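PDB 1R4V: uncharacterized protein aq_328 from Aquifex aeolicus, which is of unknown function but adopts an ancestral histone fold and may take part in protein heterodimerization. Local coordinates for residues D41-D46 and E152-R157; D144-A149 and E158-V163. All blocks are in the same frame, centred on the assembly; numbering follows the deposited sequence.

In the fold
Along the chain the four segments alternate: 41-46 comes first, then 144-149, 152-157 and 158-163, so that contact 1 and contact 2 interlock. Contact 1 pairs the loop between helices 29-40 and 46-62 with the loop between helices 131-149 and 157-168; contact 2 packs together the two helices that this second loop connects. Their centres lie about 9 Å apart, on the same side of the chain's centre. I146 of contact 2 touches both I42 and P155 of contact 1, and P155 also packs on M160. A remote loop from early in the sequence is thus joined to the apolar packing between helices 131-149 and 157-168 in this single-chain histone fold.

Contact 1: residues D41-D46 and E152-R157; sequences DIDLTD and ERKPSR. With ZN (zinc ion), chain E.
K154 runs alongside D43, their chains lying side by side in the same direction, and the lysine can be followed atom by atom. CB of K154 lies 4.0 Å from CB of D43. CG of K154, set anti to the backbone N (chi1 -176°), passes 3.6 Å from the backbone O of D43. CD of K154 then reaches OD2 of D43 at 3.6 Å, and CE of K154 meets CG2 of T45 at 3.8 Å, the two side chains lying roughly perpendicular. A lysine suits this place because its methylenes can lie along the neighbouring loop while its amine stays near acidic company: NZ of K154 ends 4.7 Å from D43 OD2, a proximity of opposite charges rather than a salt bridge. An alanine in place of D43 removes the carboxylate, so that a gap would probably open beside CG and CD of K154 and NZ would lose its nearby negative charge and be freer to turn.

The backbones run parallel, joined by a nearly straight hydrogen bond (174°) from D43 N to R153 O, 2.9 Å long. A water donates to both D43 O and P155 O, bridging the loops further on. At the outer end, R153 NH1 forms a weak salt bridge to D41 OD2 at 3.5 Å; the carboxylate oxygen comes in the guanidinium plane, at its edge. On the inner side, CG2 of I42 meets CD of P155. D46 binds a zinc ion together with E21.

Such parallel pairing of loops resembles that of the loops in histone-fold pairs. The two loops lead into helices 46-62 and 157-168, N-capped by T45 and S156, while I42 reaches F36 of helix 29-40 and A143 and I146 of helix 131-149.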
loop_
_atom_site.group_PDB
_atom_site.type_symbol
_atom_site.label_atom_id
_atom_site.label_comp_id
_atom_site.label_asym_id
_atom_site.label_seq_id
_atom_site.Cartn_x
_atom_site.Cartn_y
_atom_site.Cartn_z
ATOM N N ASP A 41 11.170 -9.511 -9.247
ATOM C CA ASP A 41 10.877 -10.381 -10.391
ATOM C C ASP A 41 9.419 -10.300 -10.845
ATOM O O ASP A 41 8.822 -11.317 -11.215
ATOM C CB ASP A 41 11.253 -11.849 -10.109
ATOM C CG ASP A 41 12.756 -12.053 -9.897
ATOM O OD1 ASP A 41 13.129 -12.703 -8.889
ATOM O OD2 ASP A 41 13.639 -11.601 -10.674
ATOM N N ILE A 42 8.844 -9.103 -10.804
ATOM C CA ILE A 42 7.476 -8.888 -11.234
ATOM C C ILE A 42 7.510 -7.804 -12.299
ATOM O O ILE A 42 7.952 -6.686 -12.047
ATOM C CB ILE A 42 6.553 -8.436 -10.095
ATOM C CG1 ILE A 42 6.395 -9.521 -9.026
ATOM C CG2 ILE A 42 5.208 -8.013 -10.691
ATOM C CD1 ILE A 42 5.931 -8.993 -7.687
ATOM N N ASP A 43 7.023 -8.148 -13.478
ATOM C CA ASP A 43 6.967 -7.245 -14.599
ATOM C C ASP A 43 5.589 -6.578 -14.632
ATOM O O ASP A 43 4.596 -7.185 -15.005
ATOM C CB ASP A 43 7.268 -8.053 -15.861
ATOM C CG ASP A 43 7.275 -7.217 -17.137
ATOM O OD1 ASP A 43 7.101 -5.978 -17.075
ATOM O OD2 ASP A 43 7.442 -7.726 -18.281
ATOM N N LEU A 44 5.530 -5.306 -14.247
ATOM C CA LEU A 44 4.304 -4.511 -14.271
ATOM C C LEU A 44 4.164 -3.690 -15.555
ATOM O O LEU A 44 5.161 -3.372 -16.192
ATOM C CB LEU A 44 4.325 -3.524 -13.094
ATOM C CG LEU A 44 4.476 -4.022 -11.664
ATOM C CD1 LEU A 44 4.730 -2.851 -10.700
ATOM C CD2 LEU A 44 3.234 -4.801 -11.275
ATOM N N THR A 45 2.925 -3.353 -15.908
ATOM C CA THR A 45 2.565 -2.397 -16.949
ATOM C C THR A 45 1.779 -1.273 -16.298
ATOM O O THR A 45 1.368 -1.411 -15.138
ATOM C CB THR A 45 1.659 -3.026 -18.006
ATOM O OG1 THR A 45 0.419 -3.464 -17.424
ATOM C CG2 THR A 45 2.266 -4.300 -18.568
ATOM N N ASP A 46 1.540 -0.185 -17.031
ATOM C CA ASP A 46 0.713 0.900 -16.517
ATOM C C ASP A 46 -0.639 0.353 -16.037
ATOM O O ASP A 46 -1.083 0.737 -14.964
ATOM C CB ASP A 46 0.485 2.014 -17.543
ATOM C CG ASP A 46 1.733 2.855 -17.823
ATOM O OD1 ASP A 46 2.617 2.968 -16.954
ATOM O OD2 ASP A 46 1.933 3.468 -18.900
ATOM N N GLU A 152 2.430 -15.977 -12.888
ATOM C CA GLU A 152 2.860 -15.202 -14.041
ATOM C C GLU A 152 3.919 -14.177 -13.596
ATOM O O GLU A 152 3.645 -13.369 -12.714
ATOM C CB GLU A 152 1.644 -14.464 -14.616
ATOM C CG GLU A 152 0.582 -15.368 -15.229
ATOM C CD GLU A 152 -0.826 -14.783 -15.342
ATOM O OE1 GLU A 152 -1.031 -13.557 -15.190
ATOM O OE2 GLU A 152 -1.766 -15.592 -15.581
ATOM N N ARG A 153 5.119 -14.202 -14.163
ATOM C CA ARG A 153 6.099 -13.142 -13.925
ATOM C C ARG A 153 5.555 -11.774 -14.358
ATOM O O ARG A 153 5.869 -10.753 -13.734
ATOM C CB ARG A 153 7.382 -13.447 -14.696
ATOM C CG ARG A 153 8.447 -12.389 -14.549
ATOM C CD ARG A 153 9.669 -12.573 -15.429
ATOM N NE ARG A 153 10.435 -11.323 -15.445
ATOM C CZ ARG A 153 11.304 -10.943 -14.510
ATOM N NH1 ARG A 153 11.562 -11.707 -13.444
ATOM N NH2 ARG A 153 11.925 -9.773 -14.644
ATOM N N LYS A 154 4.766 -11.758 -15.433
ATOM C CA LYS A 154 4.086 -10.570 -15.932
ATOM C C LYS A 154 2.584 -10.761 -15.713
ATOM O O LYS A 154 1.910 -11.284 -16.586
ATOM C CB LYS A 154 4.400 -10.356 -17.422
ATOM C CG LYS A 154 3.778 -9.073 -17.971
ATOM C CD LYS A 154 4.194 -8.807 -19.410
ATOM C CE LYS A 154 3.385 -7.648 -19.973
ATOM N NZ LYS A 154 3.903 -7.240 -21.323
ATOM N N PRO A 155 2.041 -10.372 -14.565
ATOM C CA PRO A 155 0.634 -10.632 -14.305
ATOM C C PRO A 155 -0.330 -9.978 -15.298
ATOM O O PRO A 155 -0.142 -8.845 -15.718
ATOM C CB PRO A 155 0.401 -10.109 -12.885
ATOM C CG PRO A 155 1.700 -9.586 -12.390
ATOM C CD PRO A 155 2.730 -9.743 -13.426
ATOM N N SER A 156 -1.354 -10.727 -15.669
ATOM C CA SER A 156 -2.448 -10.205 -16.470
ATOM C C SER A 156 -3.377 -9.339 -15.635
ATOM O O SER A 156 -3.294 -9.331 -14.413
ATOM C CB SER A 156 -3.235 -11.388 -17.031
ATOM O OG SER A 156 -3.860 -12.147 -15.994
ATOM N N ARG A 157 -4.286 -8.631 -16.302
ATOM C CA ARG A 157 -5.376 -7.905 -15.642
ATOM C C ARG A 157 -6.164 -8.830 -14.708
ATOM O O ARG A 157 -6.374 -8.507 -13.543
ATOM C CB ARG A 157 -6.316 -7.319 -16.697
ATOM C CG ARG A 157 -7.353 -6.350 -16.183
ATOM C CD ARG A 157 -8.766 -6.692 -16.597
ATOM N NE ARG A 157 -8.960 -6.594 -18.019
ATOM C CZ ARG A 157 -9.378 -7.526 -18.879
ATOM N NH1 ARG A 157 -9.722 -8.778 -18.575
ATOM N NH2 ARG A 157 -9.451 -7.139 -20.128
HETATM ZN ZN ZN E . 3.401 4.510 -19.737
HETATM O O HOH W 1 1.774 -6.822 -15.389
#

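Contact 2: residues D144-A149 and E158-V163; sequences DVIKKA and EAMEFV. With ZN (zinc ion), chain B.
V163 meets V145 and I146 in an interface built from apolar side chains. CG1 of V163 touches CG1 of V145 at 3.9 Å, the two valines running antiparallel past one another. The other methyl of V163, CG2, lies 4.0 Å from CG1 of I146, whose side chain it crosses at about a right angle. Beta-branched valines and isoleucine suit this place by offering methyls that fill the space between segment axes 10.0 Å apart at their closest. Deeper in, the selenium of M160, a selenomethionine, rests 3.9 Å from CD1 of I146 and about as near to its CG1; a bend at chi2 (-58°) brings SE there, a turn that an unbranched, flexible chain makes easily. Nearer the surface, CE2 of F162 approaches CB of A149, small enough to admit the ring.

Segments 144-149 and 158-163, whose N-to-C directions differ by 118°, are consistent with a long helix followed by a loop and a shorter helix, as in a histone fold; V145 and A149 extend the packing to I166, and M160 continues it onto helix 46-62.

Charged groups lie away from this seam. K148 NZ makes a 2.8 Å salt bridge with D144 OD1, one turn earlier, on the syn lone pair. On helix 157-168, E158 OE2 and E161 OE1 bind a zinc ion at 2.0 Å and 2.1 Å respectively, their three-residue spacing placing both carboxylates on one side of the helix.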
loop_
_atom_site.group_PDB
_atom_site.type_symbol
_atom_site.label_atom_id
_atom_site.label_comp_id
_atom_site.label_asym_id
_atom_site.label_seq_id
_atom_site.Cartn_x
_atom_site.Cartn_y
_atom_site.Cartn_z
ATOM N N ASP A 144 4.370 -9.920 -2.565
ATOM C CA ASP A 144 4.438 -11.253 -1.985
ATOM C C ASP A 144 3.236 -12.062 -2.482
ATOM O O ASP A 144 3.381 -13.189 -2.927
ATOM C CB ASP A 144 4.473 -11.187 -0.456
ATOM C CG ASP A 144 4.686 -12.566 0.204
ATOM O OD1 ASP A 144 5.577 -13.336 -0.225
ATOM O OD2 ASP A 144 4.008 -12.968 1.181
ATOM N N VAL A 145 2.050 -11.468 -2.442
ATOM C CA VAL A 145 0.833 -12.130 -2.864
ATOM C C VAL A 145 0.873 -12.360 -4.378
ATOM O O VAL A 145 0.484 -13.440 -4.817
ATOM C CB VAL A 145 -0.414 -11.334 -2.430
ATOM C CG1 VAL A 145 -1.694 -12.007 -2.963
ATOM C CG2 VAL A 145 -0.433 -11.239 -0.888
ATOM N N ILE A 146 1.347 -11.395 -5.169
ATOM C CA ILE A 146 1.430 -11.588 -6.633
ATOM C C ILE A 146 2.246 -12.833 -6.979
ATOM O O ILE A 146 1.839 -13.668 -7.781
ATOM C CB ILE A 146 2.048 -10.343 -7.315
ATOM C CG1 ILE A 146 1.054 -9.165 -7.277
ATOM C CG2 ILE A 146 2.507 -10.630 -8.738
ATOM C CD1 ILE A 146 1.682 -7.834 -7.463
ATOM N N LYS A 147 3.419 -12.937 -6.371
ATOM C CA LYS A 147 4.309 -14.073 -6.575
ATOM C C LYS A 147 3.754 -15.401 -6.105
ATOM O O LYS A 147 4.000 -16.423 -6.749
ATOM C CB LYS A 147 5.650 -13.800 -5.909
ATOM C CG LYS A 147 6.427 -12.784 -6.739
ATOM C CD LYS A 147 7.906 -12.747 -6.387
ATOM C CE LYS A 147 8.154 -11.899 -5.166
ATOM N NZ LYS A 147 9.597 -11.556 -5.129
ATOM N N LYS A 148 3.010 -15.392 -5.008
ATOM C CA LYS A 148 2.395 -16.613 -4.491
ATOM C C LYS A 148 1.040 -16.976 -5.100
ATOM O O LYS A 148 0.589 -18.109 -4.948
ATOM C CB LYS A 148 2.265 -16.495 -2.978
ATOM C CG LYS A 148 3.598 -16.742 -2.323
ATOM C CD LYS A 148 3.711 -16.174 -0.955
ATOM C CE LYS A 148 5.111 -16.495 -0.446
ATOM N NZ LYS A 148 5.310 -15.910 0.872
ATOM N N ALA A 149 0.385 -16.060 -5.796
ATOM C CA ALA A 149 -0.959 -16.323 -6.328
ATOM C C ALA A 149 -1.128 -16.314 -7.849
ATOM O O ALA A 149 -2.008 -17.000 -8.334
ATOM C CB ALA A 149 -1.957 -15.374 -5.707
ATOM N N GLU A 158 -6.613 -9.975 -15.213
ATOM C CA GLU A 158 -7.356 -10.920 -14.383
ATOM C C GLU A 158 -6.542 -11.459 -13.187
ATOM O O GLU A 158 -7.104 -11.620 -12.105
ATOM C CB GLU A 158 -7.970 -12.046 -15.233
ATOM C CG GLU A 158 -9.039 -11.530 -16.221
ATOM C CD GLU A 158 -10.240 -10.867 -15.554
ATOM O OE1 GLU A 158 -10.589 -11.275 -14.434
ATOM O OE2 GLU A 158 -10.866 -9.920 -16.076
ATOM N N ALA A 159 -5.248 -11.708 -13.359
ATOM C CA ALA A 159 -4.379 -12.142 -12.252
ATOM C C ALA A 159 -4.368 -11.082 -11.157
ATOM O O ALA A 159 -4.527 -11.387 -9.979
ATOM C CB ALA A 159 -2.956 -12.430 -12.729
HETATM N N MSE A 160 -4.216 -9.823 -11.549
HETATM C CA MSE A 160 -4.188 -8.718 -10.600
HETATM C C MSE A 160 -5.524 -8.489 -9.912
HETATM O O MSE A 160 -5.566 -8.168 -8.719
HETATM C CB MSE A 160 -3.806 -7.436 -11.328
HETATM C CG MSE A 160 -2.355 -7.475 -11.794
HETATM SE SE MSE A 160 -1.081 -7.746 -10.252
HETATM C CE MSE A 160 -1.710 -6.567 -9.058
ATOM N N GLU A 161 -6.611 -8.621 -10.675
ATOM C CA GLU A 161 -7.950 -8.572 -10.099
ATOM C C GLU A 161 -8.143 -9.646 -9.045
ATOM O O GLU A 161 -8.758 -9.396 -8.001
ATOM C CB GLU A 161 -9.024 -8.673 -11.183
ATOM C CG GLU A 161 -9.088 -7.446 -12.082
ATOM C CD GLU A 161 -10.101 -7.612 -13.209
ATOM O OE1 GLU A 161 -11.159 -8.173 -12.981
ATOM O OE2 GLU A 161 -9.840 -7.202 -14.350
ATOM N N PHE A 162 -7.609 -10.835 -9.284
ATOM C CA PHE A 162 -7.624 -11.892 -8.271
ATOM C C PHE A 162 -6.779 -11.575 -7.027
ATOM O O PHE A 162 -7.201 -11.841 -5.913
ATOM C CB PHE A 162 -7.149 -13.193 -8.909
ATOM C CG PHE A 162 -7.054 -14.354 -7.946
ATOM C CD1 PHE A 162 -8.188 -14.862 -7.331
ATOM C CD2 PHE A 162 -5.829 -14.958 -7.677
ATOM C CE1 PHE A 162 -8.105 -15.941 -6.460
ATOM C CE2 PHE A 162 -5.736 -16.044 -6.806
ATOM C CZ PHE A 162 -6.886 -16.535 -6.201
ATOM N N VAL A 163 -5.591 -11.003 -7.197
ATOM C CA VAL A 163 -4.765 -10.552 -6.068
ATOM C C VAL A 163 -5.536 -9.553 -5.195
ATOM O O VAL A 163 -5.585 -9.719 -3.983
ATOM C CB VAL A 163 -3.395 -9.975 -6.542
ATOM C CG1 VAL A 163 -2.638 -9.222 -5.453
ATOM C CG2 VAL A 163 -2.502 -11.088 -7.089
HETATM ZN ZN ZN B . -12.010 -8.879 -14.775
#